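Local atomic coordinates of Cif (Cell cycle inhibiting factor) (Escherichia coli, PDB entry 3EFY), a protein that deamidates a specific glutamine of host NEDD8, which shuts down cullin-RING ubiquitin ligases and halts the host cell cycle. Residues E40-R45 / F55-N60; S121-N126 / E131-L136; A16-F21 / Q162-D167; H66-D71 / C117-C122. All coordinates share one frame; numbering follows the deposited sequence.

Contact 1: E40-R45 / F55-N60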
loop_
_atom_site.group_PDB
_atom_site.type_symbol
_atom_site.label_atom_id
_atom_site.label_comp_id
_atom_site.label_asym_id
_atom_site.label_seq_id
_atom_site.Cartn_x
_atom_site.Cartn_y
_atom_site.Cartn_z
ATOM N N GLU A 40 -4.327 -26.525 -13.006
ATOM C CA GLU A 40 -4.524 -27.845 -12.404
ATOM C C GLU A 40 -4.264 -27.792 -10.914
ATOM O O GLU A 40 -5.025 -28.354 -10.122
ATOM C CB GLU A 40 -3.635 -28.871 -13.092
ATOM C CG GLU A 40 -3.362 -30.174 -12.382
ATOM C CD GLU A 40 -2.153 -30.876 -13.031
ATOM O OE1 GLU A 40 -1.022 -30.819 -12.474
ATOM O OE2 GLU A 40 -2.338 -31.412 -14.137
ATOM N N GLN A 41 -3.198 -27.109 -10.524
ATOM C CA GLN A 41 -2.901 -26.907 -9.131
ATOM C C GLN A 41 -4.017 -26.165 -8.372
ATOM O O GLN A 41 -4.415 -26.514 -7.259
ATOM C CB GLN A 41 -1.601 -26.115 -9.053
ATOM C CG GLN A 41 -0.778 -26.366 -7.936
ATOM C CD GLN A 41 0.629 -25.731 -8.105
ATOM O OE1 GLN A 41 0.976 -25.123 -9.144
ATOM N NE2 GLN A 41 1.431 -25.893 -7.075
ATOM N N LEU A 42 -4.517 -25.079 -8.958
ATOM C CA LEU A 42 -5.573 -24.323 -8.363
ATOM C C LEU A 42 -6.838 -25.211 -8.195
ATOM O O LEU A 42 -7.468 -25.191 -7.151
ATOM C CB LEU A 42 -5.940 -23.103 -9.258
ATOM C CG LEU A 42 -7.179 -22.354 -8.737
ATOM C CD1 LEU A 42 -6.913 -21.690 -7.373
ATOM C CD2 LEU A 42 -7.664 -21.322 -9.744
ATOM N N GLN A 43 -7.170 -26.007 -9.203
ATOM C CA GLN A 43 -8.370 -26.868 -9.153
ATOM C C GLN A 43 -8.265 -27.873 -7.954
ATOM O O GLN A 43 -9.245 -28.073 -7.206
ATOM C CB GLN A 43 -8.612 -27.590 -10.486
ATOM C CG GLN A 43 -9.022 -26.652 -11.631
ATOM C CD GLN A 43 -9.003 -27.308 -13.001
ATOM O OE1 GLN A 43 -8.274 -28.293 -13.237
ATOM N NE2 GLN A 43 -9.781 -26.749 -13.940
ATOM N N GLU A 44 -7.067 -28.395 -7.748
ATOM C CA GLU A 44 -6.819 -29.252 -6.559
ATOM C C GLU A 44 -6.974 -28.490 -5.286
ATOM O O GLU A 44 -7.629 -28.989 -4.358
ATOM C CB GLU A 44 -5.471 -29.978 -6.632
ATOM C CG GLU A 44 -5.384 -30.952 -7.781
ATOM C CD GLU A 44 -6.239 -32.169 -7.551
ATOM O OE1 GLU A 44 -6.245 -32.698 -6.404
ATOM O OE2 GLU A 44 -6.923 -32.581 -8.508
ATOM N N ARG A 45 -6.403 -27.267 -5.197
ATOM C CA ARG A 45 -6.505 -26.482 -3.986
ATOM C C ARG A 45 -7.982 -26.160 -3.690
ATOM O O ARG A 45 -8.395 -26.118 -2.537
ATOM C CB ARG A 45 -5.667 -25.212 -4.084
ATOM C CG ARG A 45 -4.129 -25.443 -4.012
ATOM C CD ARG A 45 -3.651 -25.861 -2.548
ATOM N NE ARG A 45 -4.030 -24.876 -1.559
ATOM C CZ ARG A 45 -3.404 -23.711 -1.354
ATOM N NH1 ARG A 45 -2.320 -23.380 -2.068
ATOM N NH2 ARG A 45 -3.880 -22.850 -0.493
ATOM N N PHE A 55 -9.760 -16.445 1.386
ATOM C CA PHE A 55 -8.609 -16.454 0.469
ATOM C C PHE A 55 -8.787 -15.417 -0.606
ATOM O O PHE A 55 -9.901 -15.059 -0.974
ATOM C CB PHE A 55 -8.498 -17.802 -0.249
ATOM C CG PHE A 55 -8.224 -18.951 0.678
ATOM C CD1 PHE A 55 -6.919 -19.355 0.913
ATOM C CD2 PHE A 55 -9.273 -19.619 1.299
ATOM C CE1 PHE A 55 -6.646 -20.438 1.791
ATOM C CE2 PHE A 55 -9.033 -20.688 2.157
ATOM C CZ PHE A 55 -7.709 -21.093 2.403
ATOM N N VAL A 56 -7.658 -14.928 -1.081
ATOM C CA VAL A 56 -7.645 -14.057 -2.265
ATOM C C VAL A 56 -6.822 -14.719 -3.362
ATOM O O VAL A 56 -5.732 -15.265 -3.095
ATOM C CB VAL A 56 -7.154 -12.651 -1.859
ATOM C CG1 VAL A 56 -5.740 -12.595 -1.216
ATOM C CG2 VAL A 56 -7.276 -11.751 -3.003
ATOM N N LEU A 57 -7.346 -14.679 -4.577
ATOM C CA LEU A 57 -6.783 -15.289 -5.741
ATOM C C LEU A 57 -6.467 -14.231 -6.780
ATOM O O LEU A 57 -7.391 -13.520 -7.273
ATOM C CB LEU A 57 -7.756 -16.303 -6.320
ATOM C CG LEU A 57 -7.398 -17.047 -7.575
ATOM C CD1 LEU A 57 -6.276 -18.093 -7.311
ATOM C CD2 LEU A 57 -8.649 -17.781 -8.120
ATOM N N ARG A 58 -5.167 -14.112 -7.116
ATOM C CA ARG A 58 -4.770 -13.219 -8.219
ATOM C C ARG A 58 -4.712 -14.014 -9.505
ATOM O O ARG A 58 -4.060 -15.057 -9.562
ATOM C CB ARG A 58 -3.405 -12.569 -7.962
ATOM C CG ARG A 58 -3.111 -11.486 -8.996
ATOM C CD ARG A 58 -1.645 -11.146 -8.967
ATOM N NE ARG A 58 -1.304 -10.003 -9.820
ATOM C CZ ARG A 58 -1.277 -10.009 -11.152
ATOM N NH1 ARG A 58 -1.606 -11.088 -11.839
ATOM N NH2 ARG A 58 -0.934 -8.900 -11.809
ATOM N N VAL A 59 -5.457 -13.580 -10.522
ATOM C CA VAL A 59 -5.528 -14.237 -11.791
ATOM C C VAL A 59 -4.817 -13.468 -12.895
ATOM O O VAL A 59 -5.138 -12.317 -13.153
ATOM C CB VAL A 59 -7.001 -14.398 -12.278
ATOM C CG1 VAL A 59 -7.046 -15.253 -13.546
ATOM C CG2 VAL A 59 -7.875 -15.005 -11.117
ATOM N N ASN A 60 -3.887 -14.142 -13.546
ATOM C CA ASN A 60 -3.202 -13.621 -14.756
ATOM C C ASN A 60 -3.777 -14.449 -15.897
ATOM O O ASN A 60 -3.461 -15.634 -16.063
ATOM C CB ASN A 60 -1.682 -13.805 -14.579
ATOM C CG ASN A 60 -0.863 -12.660 -15.081
ATOM O OD1 ASN A 60 0.177 -12.937 -15.739
ATOM N ND2 ASN A 60 -1.194 -11.395 -14.759
#
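Leu42 and Leu57 have nearly the same side-chain shape, with CG anti to the backbone N (chi1 173° in Leu42, 178° in Leu57). Each chain thus leans out from its own backbone, and the two meet tip to tip. Leu42 CD1 lies 3.7 Å from Leu57 CD1. The other pair of methyls is slightly looser, with Leu42 CD2 4.0 Å from Leu57 CD2. The backbones stay well apart, at 9.5 Å between the CA atoms of Leu42 and Leu57, so the leucines fill the space between helix and strand. One turn further along, the exposed Arg45 curls over the margin of the contact. Its chain bends at every torsion and brings NH2 to 4.3 Å from Phe55 CE1, which lies near the guanidinium plane. This is a loose approach. Phe161 of strand 159-166 touches both leucines and continues the apolar layer. Helix 39-47 thus covers one face of the antiparallel sheet, while Val56 and Arg58 of the same strand touch helix 10-22.

Contact 2: S121-N126 / E131-L136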
loop_
_atom_site.group_PDB
_atom_site.type_symbol
_atom_site.label_atom_id
_atom_site.label_comp_id
_atom_site.label_asym_id
_atom_site.label_seq_id
_atom_site.Cartn_x
_atom_site.Cartn_y
_atom_site.Cartn_z
ATOM N N SER A 121 -11.996 -23.099 -16.839
ATOM C CA SER A 121 -11.961 -24.392 -17.505
ATOM C C SER A 121 -12.275 -24.264 -19.005
ATOM O O SER A 121 -11.549 -24.780 -19.836
ATOM C CB SER A 121 -12.922 -25.370 -16.835
ATOM O OG SER A 121 -12.753 -26.632 -17.458
ATOM N N CYS A 122 -13.331 -23.543 -19.331
ATOM C CA CYS A 122 -13.696 -23.308 -20.741
ATOM C C CYS A 122 -12.603 -22.572 -21.514
ATOM O O CYS A 122 -12.198 -23.011 -22.582
ATOM C CB CYS A 122 -14.996 -22.519 -20.836
ATOM S SG CYS A 122 -16.437 -23.420 -20.280
ATOM N N MET A 123 -12.095 -21.460 -20.977
ATOM C CA MET A 123 -11.068 -20.690 -21.662
ATOM C C MET A 123 -9.779 -21.488 -21.843
ATOM O O MET A 123 -9.108 -21.388 -22.873
ATOM C CB MET A 123 -10.820 -19.367 -20.920
ATOM C CG MET A 123 -9.825 -18.432 -21.505
ATOM S SD MET A 123 -10.437 -17.746 -23.092
ATOM C CE MET A 123 -12.156 -17.733 -22.730
ATOM N N SER A 124 -9.434 -22.324 -20.870
ATOM C CA SER A 124 -8.207 -23.117 -20.965
ATOM C C SER A 124 -8.281 -24.156 -22.089
ATOM O O SER A 124 -7.260 -24.586 -22.571
ATOM C CB SER A 124 -7.871 -23.812 -19.638
ATOM O OG SER A 124 -8.881 -24.694 -19.259
ATOM N N GLN A 125 -9.487 -24.505 -22.502
ATOM C CA GLN A 125 -9.738 -25.459 -23.579
ATOM C C GLN A 125 -10.137 -24.752 -24.886
ATOM O O GLN A 125 -10.643 -25.404 -25.813
ATOM C CB GLN A 125 -10.860 -26.383 -23.170
ATOM C CG GLN A 125 -10.521 -27.307 -22.017
ATOM C CD GLN A 125 -11.716 -28.062 -21.541
ATOM O OE1 GLN A 125 -12.338 -27.703 -20.539
ATOM N NE2 GLN A 125 -12.075 -29.113 -22.263
ATOM N N ASN A 126 -9.931 -23.443 -24.934
ATOM C CA ASN A 126 -10.287 -22.594 -26.078
ATOM C C ASN A 126 -11.763 -22.656 -26.456
ATOM O O ASN A 126 -12.102 -22.568 -27.639
ATOM C CB ASN A 126 -9.403 -22.926 -27.298
ATOM C CG ASN A 126 -9.360 -21.792 -28.349
ATOM O OD1 ASN A 126 -9.467 -20.588 -28.029
ATOM N ND2 ASN A 126 -9.191 -22.184 -29.619
ATOM N N GLU A 131 -21.072 -14.791 -23.954
ATOM C CA GLU A 131 -22.051 -14.457 -22.956
ATOM C C GLU A 131 -21.448 -14.682 -21.566
ATOM O O GLU A 131 -21.680 -13.882 -20.684
ATOM C CB GLU A 131 -23.354 -15.250 -23.118
ATOM C CG GLU A 131 -24.110 -14.938 -24.424
ATOM C CD GLU A 131 -24.824 -13.586 -24.454
ATOM O OE1 GLU A 131 -24.771 -12.813 -23.464
ATOM O OE2 GLU A 131 -25.452 -13.287 -25.506
ATOM N N GLN A 132 -20.688 -15.760 -21.439
ATOM C CA GLN A 132 -20.016 -16.130 -20.164
ATOM C C GLN A 132 -19.041 -14.996 -19.759
ATOM O O GLN A 132 -19.050 -14.511 -18.642
ATOM C CB GLN A 132 -19.300 -17.438 -20.355
ATOM C CG GLN A 132 -18.493 -17.892 -19.189
ATOM C CD GLN A 132 -17.896 -19.266 -19.391
ATOM O OE1 GLN A 132 -17.204 -19.553 -20.388
ATOM N NE2 GLN A 132 -18.158 -20.136 -18.425
ATOM N N ILE A 133 -18.257 -14.533 -20.723
ATOM C CA ILE A 133 -17.267 -13.457 -20.477
ATOM C C ILE A 133 -17.948 -12.153 -20.127
ATOM O O ILE A 133 -17.583 -11.469 -19.177
ATOM C CB ILE A 133 -16.314 -13.290 -21.698
ATOM C CG1 ILE A 133 -15.465 -14.521 -21.912
ATOM C CG2 ILE A 133 -15.403 -12.025 -21.561
ATOM C CD1 ILE A 133 -14.712 -14.499 -23.232
ATOM N N ALA A 134 -18.996 -11.774 -20.869
ATOM C CA ALA A 134 -19.720 -10.559 -20.521
ATOM C C ALA A 134 -20.371 -10.588 -19.175
ATOM O O ALA A 134 -20.355 -9.594 -18.443
ATOM C CB ALA A 134 -20.783 -10.234 -21.574
ATOM N N THR A 135 -20.954 -11.726 -18.814
ATOM C CA THR A 135 -21.613 -11.879 -17.514
ATOM C C THR A 135 -20.644 -11.689 -16.347
ATOM O O THR A 135 -20.958 -11.045 -15.375
ATOM C CB THR A 135 -22.322 -13.207 -17.386
ATOM O OG1 THR A 135 -23.433 -13.214 -18.311
ATOM C CG2 THR A 135 -22.880 -13.399 -15.992
ATOM N N LEU A 136 -19.430 -12.174 -16.532
ATOM C CA LEU A 136 -18.404 -12.071 -15.479
ATOM C C LEU A 136 -17.691 -10.712 -15.447
ATOM O O LEU A 136 -17.438 -10.173 -14.370
ATOM C CB LEU A 136 -17.379 -13.189 -15.630
ATOM C CG LEU A 136 -17.904 -14.592 -15.280
ATOM C CD1 LEU A 136 -16.963 -15.703 -15.785
ATOM C CD2 LEU A 136 -18.153 -14.658 -13.730
#
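Cys122 and Met123, near the end of helix 113-124, face Gln132 and Ile133 of the next helix. The CA atoms of Cys122 and Gln132 are 9.6 Å apart, and Met123 and Ile133 have the same spacing. A Schellman motif ends the first helix: Asn126 N bonds to Met123 O at 3.0 Å, and the next amide reaches back to Cys122 O. The chain can then turn into helix 130-137. The Gln132 chain runs straight out from its helix (chi1 176°, chi2 175°) and carries OE1 to 3.7 Å from Cys122 CB. Gln132 OE1 merely packs against Cys122; the NE2 end makes a weak hydrogen bond to Asn118 OD1. Beside it, Met123 and Ile133 cross at about a right angle, and Met123 CE reaches 4.2 Å from Ile133 CD1. The side chain of Ile133 is about 8 Å, nearest atoms, from that of the probable active-site His66. Tyr119 of helix 113-124 packs on Gln132, Ile133 and Leu136, extending the interface between the two helices.

Contact 3: A16-F21 / Q162-D167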
loop_
_atom_site.group_PDB
_atom_site.type_symbol
_atom_site.label_atom_id
_atom_site.label_comp_id
_atom_site.label_asym_id
_atom_site.label_seq_id
_atom_site.Cartn_x
_atom_site.Cartn_y
_atom_site.Cartn_z
ATOM N N ALA A 16 -1.966 -4.089 -6.359
ATOM C CA ALA A 16 -2.266 -3.197 -5.279
ATOM C C ALA A 16 -3.364 -3.765 -4.358
ATOM O O ALA A 16 -3.320 -3.575 -3.160
ATOM C CB ALA A 16 -2.669 -1.849 -5.824
ATOM N N ILE A 17 -4.339 -4.411 -4.948
ATOM C CA ILE A 17 -5.390 -5.081 -4.205
ATOM C C ILE A 17 -4.825 -6.231 -3.368
ATOM O O ILE A 17 -5.169 -6.367 -2.169
ATOM C CB ILE A 17 -6.519 -5.567 -5.100
ATOM C CG1 ILE A 17 -7.233 -4.400 -5.780
ATOM C CG2 ILE A 17 -7.530 -6.380 -4.255
ATOM C CD1 ILE A 17 -8.096 -4.827 -6.913
ATOM N N MET A 18 -3.893 -7.015 -3.924
ATOM C CA MET A 18 -3.228 -8.046 -3.129
ATOM C C MET A 18 -2.523 -7.434 -1.913
ATOM O O MET A 18 -2.606 -7.988 -0.809
ATOM C CB MET A 18 -2.242 -8.852 -3.980
ATOM C CG MET A 18 -2.904 -9.635 -5.085
ATOM S SD MET A 18 -4.048 -10.919 -4.535
ATOM C CE MET A 18 -2.881 -12.231 -4.060
ATOM N N LYS A 19 -1.854 -6.297 -2.097
ATOM C CA LYS A 19 -1.177 -5.627 -0.968
ATOM C C LYS A 19 -2.205 -5.211 0.110
ATOM O O LYS A 19 -1.959 -5.364 1.325
ATOM C CB LYS A 19 -0.391 -4.407 -1.432
ATOM C CG LYS A 19 0.789 -4.765 -2.332
ATOM C CD LYS A 19 1.583 -3.508 -2.703
ATOM C CE LYS A 19 2.787 -3.828 -3.638
ATOM N NZ LYS A 19 3.378 -2.555 -4.241
ATOM N N LEU A 20 -3.352 -4.704 -0.329
ATOM C CA LEU A 20 -4.408 -4.327 0.617
ATOM C C LEU A 20 -4.869 -5.494 1.449
ATOM O O LEU A 20 -5.124 -5.361 2.652
ATOM C CB LEU A 20 -5.626 -3.700 -0.116
ATOM C CG LEU A 20 -5.348 -2.267 -0.591
ATOM C CD1 LEU A 20 -6.506 -1.796 -1.467
ATOM C CD2 LEU A 20 -5.160 -1.273 0.577
ATOM N N PHE A 21 -5.028 -6.654 0.824
ATOM C CA PHE A 21 -5.477 -7.832 1.579
ATOM C C PHE A 21 -4.424 -8.419 2.496
ATOM O O PHE A 21 -4.763 -8.966 3.540
ATOM C CB PHE A 21 -5.978 -8.932 0.657
ATOM C CG PHE A 21 -7.430 -8.733 0.231
ATOM C CD1 PHE A 21 -8.484 -9.276 0.943
ATOM C CD2 PHE A 21 -7.757 -7.926 -0.842
ATOM C CE1 PHE A 21 -9.802 -9.044 0.573
ATOM C CE2 PHE A 21 -9.054 -7.709 -1.197
ATOM C CZ PHE A 21 -10.094 -8.254 -0.499
ATOM N N GLN A 162 -2.023 -16.768 -8.234
ATOM C CA GLN A 162 -1.408 -16.699 -6.889
ATOM C C GLN A 162 -2.540 -16.767 -5.877
ATOM O O GLN A 162 -3.572 -16.083 -6.040
ATOM C CB GLN A 162 -0.616 -15.422 -6.679
ATOM C CG GLN A 162 0.523 -15.275 -7.703
ATOM C CD GLN A 162 1.301 -13.994 -7.545
ATOM O OE1 GLN A 162 0.994 -13.155 -6.679
ATOM N NE2 GLN A 162 2.354 -13.837 -8.362
ATOM N N LEU A 163 -2.379 -17.635 -4.864
ATOM C CA LEU A 163 -3.454 -17.881 -3.900
ATOM C C LEU A 163 -2.919 -17.677 -2.476
ATOM O O LEU A 163 -1.916 -18.327 -2.095
ATOM C CB LEU A 163 -3.958 -19.285 -4.045
ATOM C CG LEU A 163 -5.059 -19.783 -3.141
ATOM C CD1 LEU A 163 -6.339 -18.915 -3.280
ATOM C CD2 LEU A 163 -5.339 -21.267 -3.473
ATOM N N PHE A 164 -3.564 -16.835 -1.713
ATOM C CA PHE A 164 -3.163 -16.540 -0.350
ATOM C C PHE A 164 -4.347 -16.559 0.615
ATOM O O PHE A 164 -5.431 -16.054 0.294
ATOM C CB PHE A 164 -2.543 -15.147 -0.234
ATOM C CG PHE A 164 -1.211 -14.965 -0.906
ATOM C CD1 PHE A 164 -1.134 -14.718 -2.261
ATOM C CD2 PHE A 164 -0.041 -14.932 -0.163
ATOM C CE1 PHE A 164 0.098 -14.464 -2.876
ATOM C CE2 PHE A 164 1.195 -14.670 -0.792
ATOM C CZ PHE A 164 1.230 -14.442 -2.164
ATOM N N GLU A 165 -4.144 -17.054 1.852
ATOM C CA GLU A 165 -5.102 -16.798 2.905
ATOM C C GLU A 165 -5.037 -15.350 3.362
ATOM O O GLU A 165 -3.950 -14.763 3.387
ATOM C CB GLU A 165 -4.809 -17.754 4.084
ATOM C CG GLU A 165 -5.840 -17.636 5.192
ATOM C CD GLU A 165 -5.584 -18.528 6.415
ATOM O OE1 GLU A 165 -4.689 -19.433 6.339
ATOM O OE2 GLU A 165 -6.319 -18.280 7.432
ATOM N N TYR A 166 -6.174 -14.742 3.700
ATOM C CA TYR A 166 -6.159 -13.436 4.307
ATOM C C TYR A 166 -7.019 -13.388 5.560
ATOM O O TYR A 166 -7.891 -14.248 5.730
ATOM C CB TYR A 166 -6.618 -12.366 3.317
ATOM C CG TYR A 166 -8.101 -12.294 2.993
ATOM C CD1 TYR A 166 -8.983 -11.513 3.768
ATOM C CD2 TYR A 166 -8.629 -12.978 1.915
ATOM C CE1 TYR A 166 -10.291 -11.416 3.459
ATOM C CE2 TYR A 166 -9.956 -12.885 1.593
ATOM C CZ TYR A 166 -10.807 -12.094 2.360
ATOM O OH TYR A 166 -12.159 -11.952 2.064
ATOM N N ASP A 167 -6.746 -12.376 6.374
ATOM C CA ASP A 167 -7.496 -12.074 7.606
ATOM C C ASP A 167 -8.311 -10.831 7.377
ATOM O O ASP A 167 -7.772 -9.810 6.952
ATOM C CB ASP A 167 -6.516 -11.821 8.720
ATOM C CG ASP A 167 -5.717 -13.025 9.059
ATOM O OD1 ASP A 167 -6.307 -14.124 9.141
ATOM O OD2 ASP A 167 -4.497 -12.869 9.276
HETATM O O HOH W 1 -4.392 -10.793 5.560
#
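The helix that begins at Cys10, the probable catalytic cysteine, packs through Met18 and Phe21 on Phe164 and Tyr166 of edge strand 159-166. Phe21 and Tyr166 form a T-shaped stack, the Phe21 edge pointing at the Tyr166 face, with centroids 4.7 Å apart and planes at 74°. Phe21 CD1 sits over the centre of the Tyr166 ring, 3.5 Å above its plane. Tyr166 OH is hydrogen-bonded to Asp71 of strand 66-72, which helps fix the ring. A cysteine helix packed on an antiparallel sheet is the core feature of papain-like folds, consistent with the peptidase CA clan of this family. The axes of segments 16-21 and 162-166 run 34° apart. Met18 bends at chi2 and chi3 to cross Phe164, bringing CE to 3.5 Å from Phe164 CD1. A water joins the backbones: it donates to Phe21 O at 2.7 Å and accepts from Asp167 N at 3.0 Å. On its outer side the helix meets the second subunit, where Lys19 makes a salt bridge with Asp23 of that chain.

Contact 4: H66-D71 / C117-C122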
loop_
_atom_site.group_PDB
_atom_site.type_symbol
_atom_site.label_atom_id
_atom_site.label_comp_id
_atom_site.label_asym_id
_atom_site.label_seq_id
_atom_site.Cartn_x
_atom_site.Cartn_y
_atom_site.Cartn_z
ATOM N N HIS A 66 -5.837 -10.256 -19.462
ATOM C CA HIS A 66 -6.422 -9.472 -18.425
ATOM C C HIS A 66 -5.983 -10.056 -17.053
ATOM O O HIS A 66 -5.643 -11.214 -16.993
ATOM C CB HIS A 66 -7.936 -9.596 -18.584
ATOM C CG HIS A 66 -8.696 -8.701 -17.679
ATOM N ND1 HIS A 66 -8.236 -7.448 -17.345
ATOM C CD2 HIS A 66 -9.895 -8.853 -17.051
ATOM C CE1 HIS A 66 -9.084 -6.910 -16.488
ATOM N NE2 HIS A 66 -10.124 -7.713 -16.337
ATOM N N ALA A 67 -5.829 -9.205 -16.069
ATOM C CA ALA A 67 -5.573 -9.648 -14.682
ATOM C C ALA A 67 -6.650 -9.125 -13.748
ATOM O O ALA A 67 -7.197 -8.041 -13.942
ATOM C CB ALA A 67 -4.190 -9.160 -14.208
ATOM N N TYR A 68 -6.938 -9.872 -12.673
ATOM C CA TYR A 68 -8.050 -9.520 -11.797
ATOM C C TYR A 68 -7.977 -10.352 -10.511
ATOM O O TYR A 68 -7.190 -11.283 -10.447
ATOM C CB TYR A 68 -9.407 -9.713 -12.515
ATOM C CG TYR A 68 -9.571 -10.974 -13.261
ATOM C CD1 TYR A 68 -10.109 -12.117 -12.658
ATOM C CD2 TYR A 68 -9.141 -11.136 -14.599
ATOM C CE1 TYR A 68 -10.273 -13.304 -13.377
ATOM C CE2 TYR A 68 -9.259 -12.298 -15.252
ATOM C CZ TYR A 68 -9.811 -13.417 -14.666
ATOM O OH TYR A 68 -9.945 -14.579 -15.404
ATOM N N ILE A 69 -8.809 -10.005 -9.538
ATOM C CA ILE A 69 -8.774 -10.626 -8.179
ATOM C C ILE A 69 -10.097 -11.344 -7.939
ATOM O O ILE A 69 -11.154 -10.774 -8.214
ATOM C CB ILE A 69 -8.589 -9.589 -7.122
ATOM C CG1 ILE A 69 -7.300 -8.747 -7.294
ATOM C CG2 ILE A 69 -8.581 -10.270 -5.733
ATOM C CD1 ILE A 69 -6.040 -9.583 -7.393
ATOM N N VAL A 70 -10.045 -12.558 -7.378
ATOM C CA VAL A 70 -11.231 -13.272 -6.893
ATOM C C VAL A 70 -11.057 -13.423 -5.385
ATOM O O VAL A 70 -10.027 -13.938 -4.911
ATOM C CB VAL A 70 -11.380 -14.586 -7.548
ATOM C CG1 VAL A 70 -12.636 -15.332 -6.979
ATOM C CG2 VAL A 70 -11.525 -14.429 -9.064
ATOM N N ASP A 71 -12.022 -12.862 -4.661
ATOM C CA ASP A 71 -12.036 -12.827 -3.184
ATOM C C ASP A 71 -13.008 -13.966 -2.800
ATOM O O ASP A 71 -14.196 -13.939 -3.213
ATOM C CB ASP A 71 -12.482 -11.441 -2.738
ATOM C CG ASP A 71 -12.679 -11.290 -1.223
ATOM O OD1 ASP A 71 -12.496 -12.283 -0.485
ATOM O OD2 ASP A 71 -12.999 -10.156 -0.777
ATOM N N CYS A 117 -14.786 -20.450 -11.957
ATOM C CA CYS A 117 -14.033 -21.657 -12.214
ATOM C C CYS A 117 -14.415 -22.377 -13.521
ATOM O O CYS A 117 -13.568 -22.880 -14.269
ATOM C CB CYS A 117 -14.090 -22.585 -10.993
ATOM S SG CYS A 117 -13.127 -21.870 -9.628
ATOM N N ASN A 118 -15.699 -22.416 -13.815
ATOM C CA ASN A 118 -16.155 -22.967 -15.073
ATOM C C ASN A 118 -15.579 -22.144 -16.215
ATOM O O ASN A 118 -15.115 -22.704 -17.211
ATOM C CB ASN A 118 -17.670 -22.947 -15.156
ATOM C CG ASN A 118 -18.188 -23.465 -16.516
ATOM O OD1 ASN A 118 -18.658 -22.692 -17.363
ATOM N ND2 ASN A 118 -18.065 -24.778 -16.739
ATOM N N TYR A 119 -15.565 -20.824 -16.053
ATOM C CA TYR A 119 -14.935 -19.946 -17.060
ATOM C C TYR A 119 -13.457 -20.316 -17.288
ATOM O O TYR A 119 -12.995 -20.461 -18.431
ATOM C CB TYR A 119 -15.126 -18.414 -16.709
ATOM C CG TYR A 119 -14.139 -17.557 -17.416
ATOM C CD1 TYR A 119 -14.281 -17.276 -18.770
ATOM C CD2 TYR A 119 -12.955 -17.154 -16.779
ATOM C CE1 TYR A 119 -13.322 -16.587 -19.455
ATOM C CE2 TYR A 119 -11.997 -16.436 -17.451
ATOM C CZ TYR A 119 -12.182 -16.152 -18.791
ATOM O OH TYR A 119 -11.234 -15.496 -19.502
ATOM N N PHE A 120 -12.674 -20.485 -16.208
ATOM C CA PHE A 120 -11.267 -20.850 -16.363
ATOM C C PHE A 120 -11.145 -22.139 -17.180
ATOM O O PHE A 120 -10.309 -22.265 -18.096
ATOM C CB PHE A 120 -10.576 -21.110 -15.001
ATOM C CG PHE A 120 -10.521 -19.931 -14.059
ATOM C CD1 PHE A 120 -10.450 -18.642 -14.484
ATOM C CD2 PHE A 120 -10.481 -20.166 -12.695
ATOM C CE1 PHE A 120 -10.416 -17.624 -13.591
ATOM C CE2 PHE A 120 -10.408 -19.173 -11.815
ATOM C CZ PHE A 120 -10.382 -17.890 -12.230
ATOM N N SER A 121 -11.996 -23.099 -16.839
ATOM C CA SER A 121 -11.961 -24.392 -17.505
ATOM C C SER A 121 -12.275 -24.264 -19.005
ATOM O O SER A 121 -11.549 -24.780 -19.836
ATOM C CB SER A 121 -12.922 -25.370 -16.835
ATOM O OG SER A 121 -12.753 -26.632 -17.458
ATOM N N CYS A 122 -13.331 -23.543 -19.331
ATOM C CA CYS A 122 -13.696 -23.308 -20.741
ATOM C C CYS A 122 -12.603 -22.572 -21.514
ATOM O O CYS A 122 -12.198 -23.011 -22.582
ATOM C CB CYS A 122 -14.996 -22.519 -20.836
ATOM S SG CYS A 122 -16.437 -23.420 -20.280
#
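Tyr68 meets helix 113-124 mainly through its hydroxyl oxygen, which touches two ring edges. Tyr119 CE2 is 3.4 Å from Tyr68 OH, and Phe120 CE1 is 3.6 Å from the same atom. In each case the oxygen lies near the plane of the ring it meets, so it faces ring C-H edges and not a pi face. Apolar contact is slight: Tyr68 CE1 is 4.3 Å from Phe120 CE1, where the two side chains pass alongside, running opposite ways. A chi1 of 46° tucks the Tyr68 ring over its own backbone, and from there it projects from the sheet to the helix. Strand 66-72 is the middle strand of the five-stranded antiparallel sheet, and it starts at His66, which with Cys10 and Gln86 probably forms the catalytic triad. The side chain of Tyr68 comes within about 4 Å of that of Gln86, nearest atoms. Polar bonding converges on Asp61: its OD2 is hydrogen-bonded to both Tyr68 OH and Tyr119 OH, which satisfies the two buried hydroxyls. Among the aromatic contacts, Phe137 stacks edge-to-face with Tyr68 and with Tyr119. Phe120 does the same with Phe159 and Phe161 of the edge strand.

Contacts 1, 3 and 4 share one antiparallel sheet, in which strands 66-72, 54-61 and 159-166 are neighbours. Contacts 1 and 4 have centres 9 Å apart and bring helices 39-47 and 113-124 onto one face. Contact 3 sets helix 10-22 on the other. Contacts 2 and 4 share Ser121 and Cys122 of helix 113-124, and contact 2 adds helix 130-137 beside it. Contacts 2 and 3 lie on opposite sides of the chain's centre, 24 Å apart between centres. Along the chain, contact 3 encloses contacts 1, 4 and 2 in that order. Its closure ties the helix of the probable catalytic Cys10 to a strand from late in the chain.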